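Local structure of poly-gamma-glutamate hydrolase (Bacillus phage phiNIT1, 3A9L) at residues Pro8-Leu13 against Thr82-Pro87; Val27-Pro32 against Gly60-Leu65; Ser33-Ser38 against Thr97-Phe102; Met88-Leu93 against Val153-Ser158. The protein is a zinc peptidase that hydrolyses the gamma-glutamyl linkages of bacterial poly-gamma-glutamate. One frame throughout, in Å; residues are numbered along the deposited sequence.

Interaction 1. Residues Pro8-Leu13 against Thr82-Pro87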
loop_
_atom_site.group_PDB
_atom_site.type_symbol
_atom_site.label_atom_id
_atom_site.label_comp_id
_atom_site.label_asym_id
_atom_site.label_seq_id
_atom_site.Cartn_x
_atom_site.Cartn_y
_atom_site.Cartn_z
ATOM N N PRO A 8 -19.931 13.101 4.471
ATOM C CA PRO A 8 -19.341 14.438 4.546
ATOM C C PRO A 8 -17.843 14.393 4.630
ATOM O O PRO A 8 -17.163 15.395 4.383
ATOM C CB PRO A 8 -19.908 15.003 5.843
ATOM C CG PRO A 8 -20.411 13.870 6.591
ATOM C CD PRO A 8 -20.878 12.887 5.577
ATOM N N ASN A 9 -17.342 13.225 4.974
ATOM C CA ASN A 9 -15.915 12.994 5.058
ATOM C C ASN A 9 -15.678 11.494 5.193
ATOM O O ASN A 9 -16.626 10.700 5.292
ATOM C CB ASN A 9 -15.396 13.691 6.295
ATOM C CG ASN A 9 -16.163 13.294 7.524
ATOM O OD1 ASN A 9 -16.129 12.140 7.947
ATOM N ND2 ASN A 9 -16.862 14.253 8.110
ATOM N N ILE A 10 -14.416 11.113 5.317
ATOM C CA ILE A 10 -14.052 9.698 5.260
ATOM C C ILE A 10 -14.290 8.932 6.558
ATOM O O ILE A 10 -14.525 7.705 6.509
ATOM C CB ILE A 10 -12.605 9.522 4.725
ATOM C CG1 ILE A 10 -12.554 9.933 3.250
ATOM C CG2 ILE A 10 -12.079 8.087 4.940
ATOM C CD1 ILE A 10 -13.128 8.914 2.228
ATOM N N GLU A 11 -14.233 9.633 7.701
ATOM C CA GLU A 11 -14.649 9.045 8.982
ATOM C C GLU A 11 -16.091 8.528 8.881
ATOM O O GLU A 11 -16.357 7.331 9.092
ATOM C CB GLU A 11 -14.553 10.080 10.119
ATOM C CG GLU A 11 -13.146 10.372 10.618
ATOM C CD GLU A 11 -12.337 11.290 9.708
ATOM O OE1 GLU A 11 -12.907 11.918 8.769
ATOM O OE2 GLU A 11 -11.121 11.405 9.975
ATOM N N ALA A 12 -17.017 9.427 8.533
ATOM C CA ALA A 12 -18.414 9.053 8.332
ATOM C C ALA A 12 -18.557 7.863 7.382
ATOM O O ALA A 12 -19.330 6.933 7.633
ATOM C CB ALA A 12 -19.206 10.250 7.808
ATOM N N LEU A 13 -17.804 7.903 6.281
ATOM C CA LEU A 13 -17.752 6.801 5.336
ATOM C C LEU A 13 -17.228 5.525 5.978
ATOM O O LEU A 13 -17.857 4.479 5.886
ATOM C CB LEU A 13 -16.878 7.168 4.119
ATOM C CG LEU A 13 -16.867 6.157 2.960
ATOM C CD1 LEU A 13 -16.494 6.810 1.672
ATOM C CD2 LEU A 13 -15.932 5.017 3.191
ATOM N N THR A 82 -11.962 18.337 -1.870
ATOM C CA THR A 82 -11.851 19.356 -0.829
ATOM C C THR A 82 -12.219 18.839 0.589
ATOM O O THR A 82 -11.963 19.533 1.558
ATOM C CB THR A 82 -12.764 20.547 -1.111
ATOM O OG1 THR A 82 -14.108 20.069 -1.182
ATOM C CG2 THR A 82 -12.373 21.267 -2.416
ATOM N N HIS A 83 -12.847 17.664 0.688
ATOM C CA HIS A 83 -13.380 17.121 1.964
ATOM C C HIS A 83 -12.691 15.808 2.320
ATOM O O HIS A 83 -12.964 15.181 3.359
ATOM C CB HIS A 83 -14.894 16.886 1.866
ATOM C CG HIS A 83 -15.685 18.144 1.725
ATOM N ND1 HIS A 83 -17.057 18.171 1.789
ATOM C CD2 HIS A 83 -15.292 19.429 1.560
ATOM C CE1 HIS A 83 -17.479 19.414 1.660
ATOM N NE2 HIS A 83 -16.426 20.199 1.523
ATOM N N PHE A 84 -11.775 15.421 1.449
ATOM C CA PHE A 84 -11.228 14.080 1.511
ATOM C C PHE A 84 -10.101 14.115 2.486
ATOM O O PHE A 84 -9.102 14.827 2.315
ATOM C CB PHE A 84 -10.786 13.573 0.142
ATOM C CG PHE A 84 -10.286 12.143 0.163
ATOM C CD1 PHE A 84 -8.957 11.870 0.445
ATOM C CD2 PHE A 84 -11.146 11.090 -0.099
ATOM C CE1 PHE A 84 -8.491 10.580 0.458
ATOM C CE2 PHE A 84 -10.688 9.790 -0.080
ATOM C CZ PHE A 84 -9.366 9.537 0.175
ATOM N N ASP A 85 -10.294 13.334 3.528
ATOM C CA ASP A 85 -9.454 13.448 4.703
ATOM C C ASP A 85 -8.963 12.087 5.219
ATOM O O ASP A 85 -8.577 11.975 6.362
ATOM C CB ASP A 85 -10.194 14.256 5.799
ATOM C CG ASP A 85 -11.315 13.473 6.482
ATOM O OD1 ASP A 85 -11.900 12.590 5.858
ATOM O OD2 ASP A 85 -11.631 13.778 7.654
ATOM N N GLU A 86 -8.939 11.068 4.365
ATOM C CA GLU A 86 -8.472 9.760 4.811
ATOM C C GLU A 86 -7.085 9.966 5.451
ATOM O O GLU A 86 -6.176 10.534 4.819
ATOM C CB GLU A 86 -8.462 8.786 3.640
ATOM C CG GLU A 86 -8.331 7.318 4.005
ATOM C CD GLU A 86 -6.916 6.980 4.345
ATOM O OE1 GLU A 86 -6.042 7.256 3.499
ATOM O OE2 GLU A 86 -6.677 6.541 5.494
ATOM N N PRO A 87 -6.913 9.538 6.712
ATOM C CA PRO A 87 -5.678 9.930 7.377
ATOM C C PRO A 87 -4.380 9.432 6.718
ATOM O O PRO A 87 -3.359 10.119 6.771
ATOM C CB PRO A 87 -5.844 9.350 8.796
ATOM C CG PRO A 87 -6.873 8.333 8.674
ATOM C CD PRO A 87 -7.835 8.925 7.674
#
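At the N-terminal end of this contact, P8 O lies 3.7 Å from H83 CB, a loose approach at the outer margin. N9 follows as the N-cap of helix 10-16. Its chi1 of 53° puts CG in the crowded position between backbone N and carbonyl carbon. From there OD1 takes an almost straight bond (172°) from A12 N at 2.9 Å, in the plane of the carbonyl. I10 contributes the largest share of the packing. Its backbone N, at the open start of the helix, donates to D85 OD1 at 3.0 Å through the syn lone pair of that oxygen, so an acid of the other segment takes up the first backbone N-H of the helix, while N9 caps it from within. In this way the short N-terminal helix is held against the loop that leads from strand 62-68 into helix 87-94. The I10 side chain continues past D85: CD1 reaches F84 CE2 at 3.5 Å, while CG2 rests 3.9 Å from E86 CB. The E86 carboxylate turns elsewhere, capping helix 87-94 at M88 N and A89 N and bonding to Y64 OH. E11, bent at chi2, brings OE1 to 2.5 Å from D85 OD2, with the two carboxylate planes 65° apart. Oxygens this close suggest that one of the two acids holds a proton, which would fit a raised pKa for that group.

Interaction 2. Residues Val27-Pro32 against Gly60-Leu65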
loop_
_atom_site.group_PDB
_atom_site.type_symbol
_atom_site.label_atom_id
_atom_site.label_comp_id
_atom_site.label_asym_id
_atom_site.label_seq_id
_atom_site.Cartn_x
_atom_site.Cartn_y
_atom_site.Cartn_z
ATOM N N VAL A 27 -1.290 1.714 -0.697
ATOM C CA VAL A 27 -0.241 2.760 -0.548
ATOM C C VAL A 27 1.115 2.151 -0.916
ATOM O O VAL A 27 1.449 1.060 -0.485
ATOM C CB VAL A 27 -0.142 3.288 0.912
ATOM C CG1 VAL A 27 0.885 4.423 1.031
ATOM C CG2 VAL A 27 -1.479 3.749 1.467
ATOM N N LYS A 28 1.904 2.858 -1.711
ATOM C CA LYS A 28 3.291 2.518 -1.809
ATOM C C LYS A 28 4.094 3.806 -1.767
ATOM O O LYS A 28 4.065 4.566 -2.711
ATOM C CB LYS A 28 3.591 1.678 -3.086
ATOM C CG LYS A 28 5.096 1.171 -3.110
ATOM C CD LYS A 28 5.434 0.389 -4.366
ATOM C CE LYS A 28 6.797 -0.327 -4.232
ATOM N NZ LYS A 28 7.143 -1.164 -5.427
ATOM N N ARG A 29 4.773 4.054 -0.649
ATOM C CA ARG A 29 5.618 5.209 -0.484
ATOM C C ARG A 29 7.031 4.752 -0.877
ATOM O O ARG A 29 7.598 3.850 -0.232
ATOM C CB ARG A 29 5.570 5.713 0.973
ATOM C CG ARG A 29 6.236 7.079 1.102
ATOM C CD ARG A 29 6.325 7.649 2.514
ATOM N NE ARG A 29 7.236 8.794 2.511
ATOM C CZ ARG A 29 7.929 9.247 3.558
ATOM N NH1 ARG A 29 7.780 8.718 4.746
ATOM N NH2 ARG A 29 8.747 10.282 3.411
ATOM N N GLN A 30 7.570 5.361 -1.935
ATOM C CA GLN A 30 8.794 4.911 -2.569
ATOM C C GLN A 30 9.540 6.048 -3.260
ATOM O O GLN A 30 10.506 5.821 -3.965
ATOM C CB GLN A 30 8.500 3.752 -3.548
ATOM C CG GLN A 30 7.686 4.126 -4.803
ATOM C CD GLN A 30 7.669 3.024 -5.855
ATOM O OE1 GLN A 30 8.356 1.996 -5.730
ATOM N NE2 GLN A 30 6.877 3.224 -6.899
ATOM N N ASN A 31 9.099 7.275 -3.021
ATOM C CA ASN A 31 9.703 8.462 -3.625
ATOM C C ASN A 31 9.571 9.667 -2.681
ATOM O O ASN A 31 8.487 9.883 -2.121
ATOM C CB ASN A 31 9.057 8.739 -4.994
ATOM C CG ASN A 31 9.885 9.682 -5.878
ATOM O OD1 ASN A 31 9.679 10.901 -5.860
ATOM N ND2 ASN A 31 10.812 9.124 -6.653
ATOM N N PRO A 32 10.670 10.442 -2.480
ATOM C CA PRO A 32 10.643 11.693 -1.722
ATOM C C PRO A 32 9.883 12.851 -2.388
ATOM O O PRO A 32 9.358 13.731 -1.682
ATOM C CB PRO A 32 12.126 12.070 -1.633
ATOM C CG PRO A 32 12.755 11.367 -2.794
ATOM C CD PRO A 32 12.050 10.084 -2.867
ATOM N N GLY A 60 8.271 5.318 -10.982
ATOM C CA GLY A 60 8.740 5.014 -9.622
ATOM C C GLY A 60 8.206 6.018 -8.599
ATOM O O GLY A 60 8.745 6.158 -7.507
ATOM N N GLY A 61 7.152 6.755 -8.977
ATOM C CA GLY A 61 6.459 7.648 -8.057
ATOM C C GLY A 61 5.801 6.823 -6.971
ATOM O O GLY A 61 5.613 5.632 -7.158
ATOM N N SER A 62 5.518 7.431 -5.812
ATOM C CA SER A 62 4.689 6.776 -4.803
ATOM C C SER A 62 3.238 6.725 -5.330
ATOM O O SER A 62 2.878 7.449 -6.281
ATOM C CB SER A 62 4.711 7.506 -3.454
ATOM O OG SER A 62 6.002 7.678 -2.902
ATOM N N LEU A 63 2.442 5.851 -4.715
ATOM C CA LEU A 63 1.071 5.556 -5.106
ATOM C C LEU A 63 0.187 5.594 -3.874
ATOM O O LEU A 63 0.591 5.162 -2.786
ATOM C CB LEU A 63 1.006 4.147 -5.737
ATOM C CG LEU A 63 -0.303 3.398 -6.030
ATOM C CD1 LEU A 63 -0.145 2.386 -7.185
ATOM C CD2 LEU A 63 -0.906 2.719 -4.788
ATOM N N TYR A 64 -1.033 6.104 -4.048
ATOM C CA TYR A 64 -2.080 5.952 -3.036
ATOM C C TYR A 64 -3.367 5.837 -3.791
ATOM O O TYR A 64 -3.564 6.618 -4.718
ATOM C CB TYR A 64 -2.160 7.175 -2.136
ATOM C CG TYR A 64 -3.389 7.158 -1.248
ATOM C CD1 TYR A 64 -4.617 7.661 -1.712
ATOM C CD2 TYR A 64 -3.332 6.649 0.030
ATOM C CE1 TYR A 64 -5.717 7.654 -0.927
ATOM C CE2 TYR A 64 -4.443 6.651 0.839
ATOM C CZ TYR A 64 -5.623 7.140 0.351
ATOM O OH TYR A 64 -6.740 7.124 1.118
ATOM N N LEU A 65 -4.231 4.895 -3.392
ATOM C CA LEU A 65 -5.565 4.715 -4.010
ATOM C C LEU A 65 -6.632 4.393 -2.987
ATOM O O LEU A 65 -6.533 3.381 -2.289
ATOM C CB LEU A 65 -5.537 3.532 -4.972
ATOM C CG LEU A 65 -4.624 3.479 -6.159
ATOM C CD1 LEU A 65 -4.763 2.109 -6.741
ATOM C CD2 LEU A 65 -5.026 4.560 -7.190
#
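Strand 23-29, outermost in the mixed sheet within its own chain, runs antiparallel to strand 62-68, and this contact is the end of that ladder together with the turn beyond it. The backbone bonds come as a reciprocal pair: K28 N donates to L63 O and L63 N to K28 O, both at 2.9 Å, which makes K28-L63 a hydrogen-bonded pair. V27 and Y64 form the adjoining non-hydrogen-bonded pair. The apolar contact falls there, where V27 CG2 meets Y64 CD2 at 3.7 Å, the two side chains crossing obliquely. On its other edge the 27-29 strand forms an antiparallel ladder with a strand of the second subunit, so the sheet continues through the dimer.

Past R29 the ladder gives way to side-chain bonding. S62 OG, beside its own backbone N, accepts from Q30 N at 3.0 Å and weakly from N31 N, and it is also hydrogen-bonded to H96 NE2. One hydroxyl thus gathers two consecutive backbone N-H groups where the chain leaves the strand. Q30, extended beyond CG, sends its amide back over the glycines: NE2 donates to G61 O at 2.7 Å, an almost straight bond (172°) that lies in the Q30 amide plane but arrives above the plane of the G61 carbonyl.

Interaction 3. Residues Ser33-Ser38 against Thr97-Phe102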
loop_
_atom_site.group_PDB
_atom_site.type_symbol
_atom_site.label_atom_id
_atom_site.label_comp_id
_atom_site.label_asym_id
_atom_site.label_seq_id
_atom_site.Cartn_x
_atom_site.Cartn_y
_atom_site.Cartn_z
ATOM N N SER A 33 9.791 12.825 -3.710
ATOM C CA SER A 33 9.391 14.002 -4.500
ATOM C C SER A 33 7.977 14.007 -5.040
ATOM O O SER A 33 7.358 15.077 -5.080
ATOM C CB SER A 33 10.332 14.209 -5.676
ATOM O OG SER A 33 11.615 14.556 -5.204
ATOM N N MET A 34 7.487 12.835 -5.466
ATOM C CA MET A 34 6.263 12.736 -6.263
ATOM C C MET A 34 5.337 11.572 -5.885
ATOM O O MET A 34 5.789 10.432 -5.681
ATOM C CB MET A 34 6.630 12.639 -7.757
ATOM C CG MET A 34 5.455 12.591 -8.722
ATOM S SD MET A 34 4.271 13.924 -8.493
ATOM C CE MET A 34 4.990 15.217 -9.441
ATOM N N ILE A 35 4.030 11.853 -5.810
ATOM C CA ILE A 35 3.057 10.830 -5.466
ATOM C C ILE A 35 1.850 10.944 -6.424
ATOM O O ILE A 35 1.301 12.015 -6.605
ATOM C CB ILE A 35 2.572 10.952 -3.981
ATOM C CG1 ILE A 35 1.498 9.906 -3.672
ATOM C CG2 ILE A 35 2.110 12.396 -3.664
ATOM C CD1 ILE A 35 1.021 9.856 -2.193
ATOM N N TYR A 36 1.493 9.832 -7.050
ATOM C CA TYR A 36 0.377 9.796 -7.946
ATOM C C TYR A 36 -0.721 9.065 -7.255
ATOM O O TYR A 36 -0.515 7.982 -6.712
ATOM C CB TYR A 36 0.765 9.059 -9.213
ATOM C CG TYR A 36 1.824 9.759 -10.002
ATOM C CD1 TYR A 36 1.519 10.913 -10.719
ATOM C CD2 TYR A 36 3.137 9.295 -10.016
ATOM C CE1 TYR A 36 2.479 11.566 -11.472
ATOM C CE2 TYR A 36 4.121 9.974 -10.763
ATOM C CZ TYR A 36 3.758 11.095 -11.492
ATOM O OH TYR A 36 4.687 11.784 -12.232
ATOM N N PHE A 37 -1.908 9.652 -7.261
ATOM C CA PHE A 37 -2.950 9.088 -6.403
ATOM C C PHE A 37 -4.352 9.466 -6.816
ATOM O O PHE A 37 -4.566 10.390 -7.593
ATOM C CB PHE A 37 -2.691 9.466 -4.934
ATOM C CG PHE A 37 -3.151 10.834 -4.571
ATOM C CD1 PHE A 37 -2.361 11.960 -4.849
ATOM C CD2 PHE A 37 -4.389 11.013 -3.971
ATOM C CE1 PHE A 37 -2.819 13.244 -4.517
ATOM C CE2 PHE A 37 -4.858 12.289 -3.642
ATOM C CZ PHE A 37 -4.087 13.403 -3.924
ATOM N N SER A 38 -5.319 8.718 -6.299
ATOM C CA SER A 38 -6.710 9.062 -6.484
ATOM C C SER A 38 -7.532 8.749 -5.207
ATOM O O SER A 38 -7.352 7.701 -4.582
ATOM C CB SER A 38 -7.293 8.379 -7.716
ATOM O OG SER A 38 -8.688 8.625 -7.765
ATOM N N THR A 97 6.892 16.351 -1.859
ATOM C CA THR A 97 6.932 17.696 -2.421
ATOM C C THR A 97 5.794 17.982 -3.371
ATOM O O THR A 97 5.161 19.031 -3.278
ATOM C CB THR A 97 8.225 17.932 -3.183
ATOM O OG1 THR A 97 9.311 17.527 -2.347
ATOM C CG2 THR A 97 8.383 19.455 -3.559
ATOM N N ASP A 98 5.577 17.050 -4.298
ATOM C CA ASP A 98 4.661 17.230 -5.390
ATOM C C ASP A 98 3.603 16.149 -5.340
ATOM O O ASP A 98 3.813 15.101 -4.733
ATOM C CB ASP A 98 5.415 17.196 -6.722
ATOM C CG ASP A 98 6.377 18.360 -6.875
ATOM O OD1 ASP A 98 5.945 19.525 -6.747
ATOM O OD2 ASP A 98 7.577 18.133 -7.115
ATOM N N ALA A 99 2.466 16.409 -5.986
ATOM C CA ALA A 99 1.386 15.441 -6.071
ATOM C C ALA A 99 0.596 15.657 -7.343
ATOM O O ALA A 99 0.325 16.801 -7.731
ATOM C CB ALA A 99 0.455 15.551 -4.844
ATOM N N VAL A 100 0.291 14.556 -8.010
ATOM C CA VAL A 100 -0.620 14.555 -9.165
ATOM C C VAL A 100 -1.829 13.652 -8.880
ATOM O O VAL A 100 -1.679 12.447 -8.630
ATOM C CB VAL A 100 0.118 14.110 -10.443
ATOM C CG1 VAL A 100 -0.840 13.978 -11.604
ATOM C CG2 VAL A 100 1.204 15.099 -10.813
ATOM N N SER A 101 -3.039 14.209 -8.948
ATOM C CA SER A 101 -4.244 13.421 -8.599
ATOM C C SER A 101 -4.990 13.036 -9.870
ATOM O O SER A 101 -4.954 13.768 -10.823
ATOM C CB SER A 101 -5.166 14.202 -7.692
ATOM O OG SER A 101 -5.634 15.384 -8.316
ATOM N N PHE A 102 -5.653 11.890 -9.879
ATOM C CA PHE A 102 -6.360 11.455 -11.079
ATOM C C PHE A 102 -7.862 11.244 -10.820
ATOM O O PHE A 102 -8.246 10.454 -9.962
ATOM C CB PHE A 102 -5.736 10.174 -11.643
ATOM C CG PHE A 102 -4.291 10.324 -12.058
ATOM C CD1 PHE A 102 -3.258 10.274 -11.111
ATOM C CD2 PHE A 102 -3.968 10.529 -13.387
ATOM C CE1 PHE A 102 -1.900 10.420 -11.502
ATOM C CE2 PHE A 102 -2.629 10.657 -13.790
ATOM C CZ PHE A 102 -1.605 10.622 -12.841
HETATM O O HOH W 1 11.728 16.852 -3.915
#
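Two parallel strands, 34-42 and 98-105, meet here at the centre of the mixed sheet, and the innermost shell is their backbone ladder. V100 N donates to I35 O and F37 N to V100 O, each at 3.1 Å and nearly along the C=O axis. F102 N closes on F37 O at 2.9 Å, whereas I35 N to D98 O is long and weak.

Side chains pack on both faces of this ladder. On the face of Y36 and V100, the tyrosine lies alongside the valine, CD1 being 3.5 Å from V100 CB, and its rim meets that of F102 with the planes 49° apart, neither ring covering the other. M34, bent at chi2 and chi3, curls back so that CE touches D98 CB at 3.4 Å while SD lies over one face of the Y36 ring, offset toward the rim. On the opposite face of the sheet F37 takes S101 CB over one face of its ring, toward the rim, and A99 CB at the ring edge, 4.0 Å from CE1.

Outside partners fix the polar tips: Y36 OH bonds to E203 and D98 OD2 to Y207 OH, both from helix 190-209. Just ahead of the two strands a water bridges S33 OG and T97 OG1. At the other end S38 OG donates to F102 O at 2.9 Å and also bonds to H40 N. Giving its proton to the F102 carbonyl leaves the hydroxyl oxygen to accept from H40 N, so one serine links the two strands next to the zinc ligand H40.

Interaction 4. Residues Met88-Leu93 against Val153-Ser158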
loop_
_atom_site.group_PDB
_atom_site.type_symbol
_atom_site.label_atom_id
_atom_site.label_comp_id
_atom_site.label_asym_id
_atom_site.label_seq_id
_atom_site.Cartn_x
_atom_site.Cartn_y
_atom_site.Cartn_z
ATOM N N MET A 88 -4.418 8.269 6.077
ATOM C CA MET A 88 -3.190 7.771 5.485
ATOM C C MET A 88 -2.794 8.606 4.269
ATOM O O MET A 88 -1.614 8.914 4.109
ATOM C CB MET A 88 -3.276 6.286 5.199
ATOM C CG MET A 88 -3.299 5.463 6.448
ATOM S SD MET A 88 -2.975 3.760 6.021
ATOM C CE MET A 88 -4.458 3.416 5.062
ATOM N N ALA A 89 -3.793 8.976 3.453
ATOM C CA ALA A 89 -3.671 9.918 2.349
ATOM C C ALA A 89 -3.003 11.243 2.767
ATOM O O ALA A 89 -2.000 11.639 2.192
ATOM C CB ALA A 89 -5.059 10.198 1.740
ATOM N N VAL A 90 -3.562 11.884 3.789
ATOM C CA VAL A 90 -3.063 13.135 4.345
ATOM C C VAL A 90 -1.635 12.998 4.866
ATOM O O VAL A 90 -0.835 13.925 4.739
ATOM C CB VAL A 90 -3.958 13.603 5.513
ATOM C CG1 VAL A 90 -3.487 14.921 6.085
ATOM C CG2 VAL A 90 -5.425 13.692 5.073
ATOM N N CYS A 91 -1.328 11.859 5.474
ATOM C CA CYS A 91 0.033 11.610 5.907
ATOM C C CYS A 91 0.923 11.501 4.648
ATOM O O CYS A 91 1.939 12.164 4.541
ATOM C CB CYS A 91 0.087 10.378 6.810
ATOM S SG CYS A 91 1.647 10.123 7.638
ATOM N N MET A 92 0.527 10.692 3.679
ATOM C CA MET A 92 1.295 10.543 2.440
ATOM C C MET A 92 1.496 11.883 1.730
ATOM O O MET A 92 2.617 12.269 1.423
ATOM C CB MET A 92 0.613 9.536 1.502
ATOM C CG MET A 92 0.790 8.113 1.941
ATOM S SD MET A 92 2.510 7.605 1.668
ATOM C CE MET A 92 2.586 7.425 -0.092
ATOM N N LEU A 93 0.415 12.631 1.519
ATOM C CA LEU A 93 0.572 13.915 0.819
ATOM C C LEU A 93 1.657 14.785 1.447
ATOM O O LEU A 93 2.510 15.322 0.727
ATOM C CB LEU A 93 -0.761 14.673 0.704
ATOM C CG LEU A 93 -1.582 14.353 -0.567
ATOM C CD1 LEU A 93 -0.907 15.016 -1.721
ATOM C CD2 LEU A 93 -1.699 12.844 -0.819
ATOM N N VAL A 153 -5.029 17.316 -3.370
ATOM C CA VAL A 153 -3.825 17.450 -4.210
ATOM C C VAL A 153 -2.887 18.620 -3.845
ATOM O O VAL A 153 -1.669 18.483 -3.970
ATOM C CB VAL A 153 -4.126 17.450 -5.754
ATOM C CG1 VAL A 153 -4.360 18.844 -6.233
ATOM C CG2 VAL A 153 -2.939 16.853 -6.516
ATOM N N ASN A 154 -3.431 19.736 -3.342
ATOM C CA ASN A 154 -2.590 20.881 -2.909
ATOM C C ASN A 154 -2.145 20.780 -1.440
ATOM O O ASN A 154 -1.632 21.772 -0.844
ATOM C CB ASN A 154 -3.347 22.203 -3.102
ATOM C CG ASN A 154 -3.762 22.443 -4.553
ATOM O OD1 ASN A 154 -3.028 22.108 -5.512
ATOM N ND2 ASN A 154 -4.988 22.982 -4.725
ATOM N N ARG A 155 -2.340 19.601 -0.849
ATOM C CA ARG A 155 -1.903 19.399 0.520
ATOM C C ARG A 155 -0.656 18.508 0.555
ATOM O O ARG A 155 -0.317 17.945 1.599
ATOM C CB ARG A 155 -3.021 18.836 1.386
ATOM C CG ARG A 155 -4.283 19.697 1.370
ATOM C CD ARG A 155 -5.322 19.064 2.238
ATOM N NE ARG A 155 -4.877 18.991 3.629
ATOM C CZ ARG A 155 -5.510 18.302 4.573
ATOM N NH1 ARG A 155 -6.635 17.644 4.292
ATOM N NH2 ARG A 155 -5.034 18.301 5.811
ATOM N N CYS A 156 0.027 18.403 -0.581
ATOM C CA CYS A 156 1.428 17.938 -0.585
ATOM C C CYS A 156 2.282 18.997 0.144
ATOM O O CYS A 156 1.768 20.039 0.580
ATOM C CB CYS A 156 1.925 17.647 -2.004
ATOM S SG CYS A 156 1.752 19.074 -3.095
ATOM N N ALA A 157 3.562 18.694 0.330
ATOM C CA ALA A 157 4.436 19.544 1.105
ATOM C C ALA A 157 4.601 20.931 0.486
ATOM O O ALA A 157 4.660 21.933 1.200
ATOM C CB ALA A 157 5.787 18.878 1.329
ATOM N N SER A 158 4.647 20.981 -0.841
ATOM C CA SER A 158 4.849 22.240 -1.538
ATOM C C SER A 158 3.560 23.074 -1.469
ATOM O O SER A 158 3.603 24.304 -1.618
ATOM C CB SER A 158 5.318 22.006 -2.976
ATOM O OG SER A 158 4.263 21.436 -3.765
HETATM O O HOH W 2 -1.517 16.628 3.688
#
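L93, near the C-terminal end of helix 87-94, points its side chain at the 153-158 loop. Its CB lies 3.4 Å from R155 O. Beyond CG, CD1 is the branch that reaches across: it comes within 3.7 Å of C156 N and 3.9 Å of C156 CB, with V153 O a little farther off. CD1 also rests against A99, and CD2 turns to the F37 ring, 3.9 Å from F37 CE1, so the leucine fills the angle between the loop and the sheet. This is layered alpha/beta packing: helix 87-94 packs on one face of the sheet, and the long connection leading to strand 162-167 covers the flank of the helix. C156 N, buried beside the L93 methyl group, has no polar partner in the model. Backbone meets backbone at the same place, C156 CA approaching L93 O at 3.1 Å in a CA-H...O contact. One turn earlier a water joins the two segments, donating to V90 O at 3.0 Å and to R155 O at 2.7 Å, so that a helix carbonyl and a loop carbonyl share one donor molecule. R155 bends at chi3 and crosses V90 obliquely, its guanidinium NH2 lying 3.7 Å from V90 CG1.

How the interactions relate
Interactions 2 and 3 are neighbouring strand pairs of one sheet, joined where S62 O and Y36 N lie 2.9 Å apart. Interaction 4 lays helix 87-94 over both: A89 CB packs on Y64 CZ at 3.4 Å, and L93 CD1 on A99 CB at the same distance. The 153-158 loop is tied to interaction 3 by S158 OG and T97 O, 2.6 Å apart. Interaction 1 meets interaction 2 through E86 OE1 and Y64 OH, 2.5 Å apart, and interaction 4 through F84 CE1 and A89 CB, 3.7 Å apart. Interaction 3 lies nearest the zinc, the S38 side chain being about 6 Å from it; those of F84 and V153 are about 9 and 11 Å away.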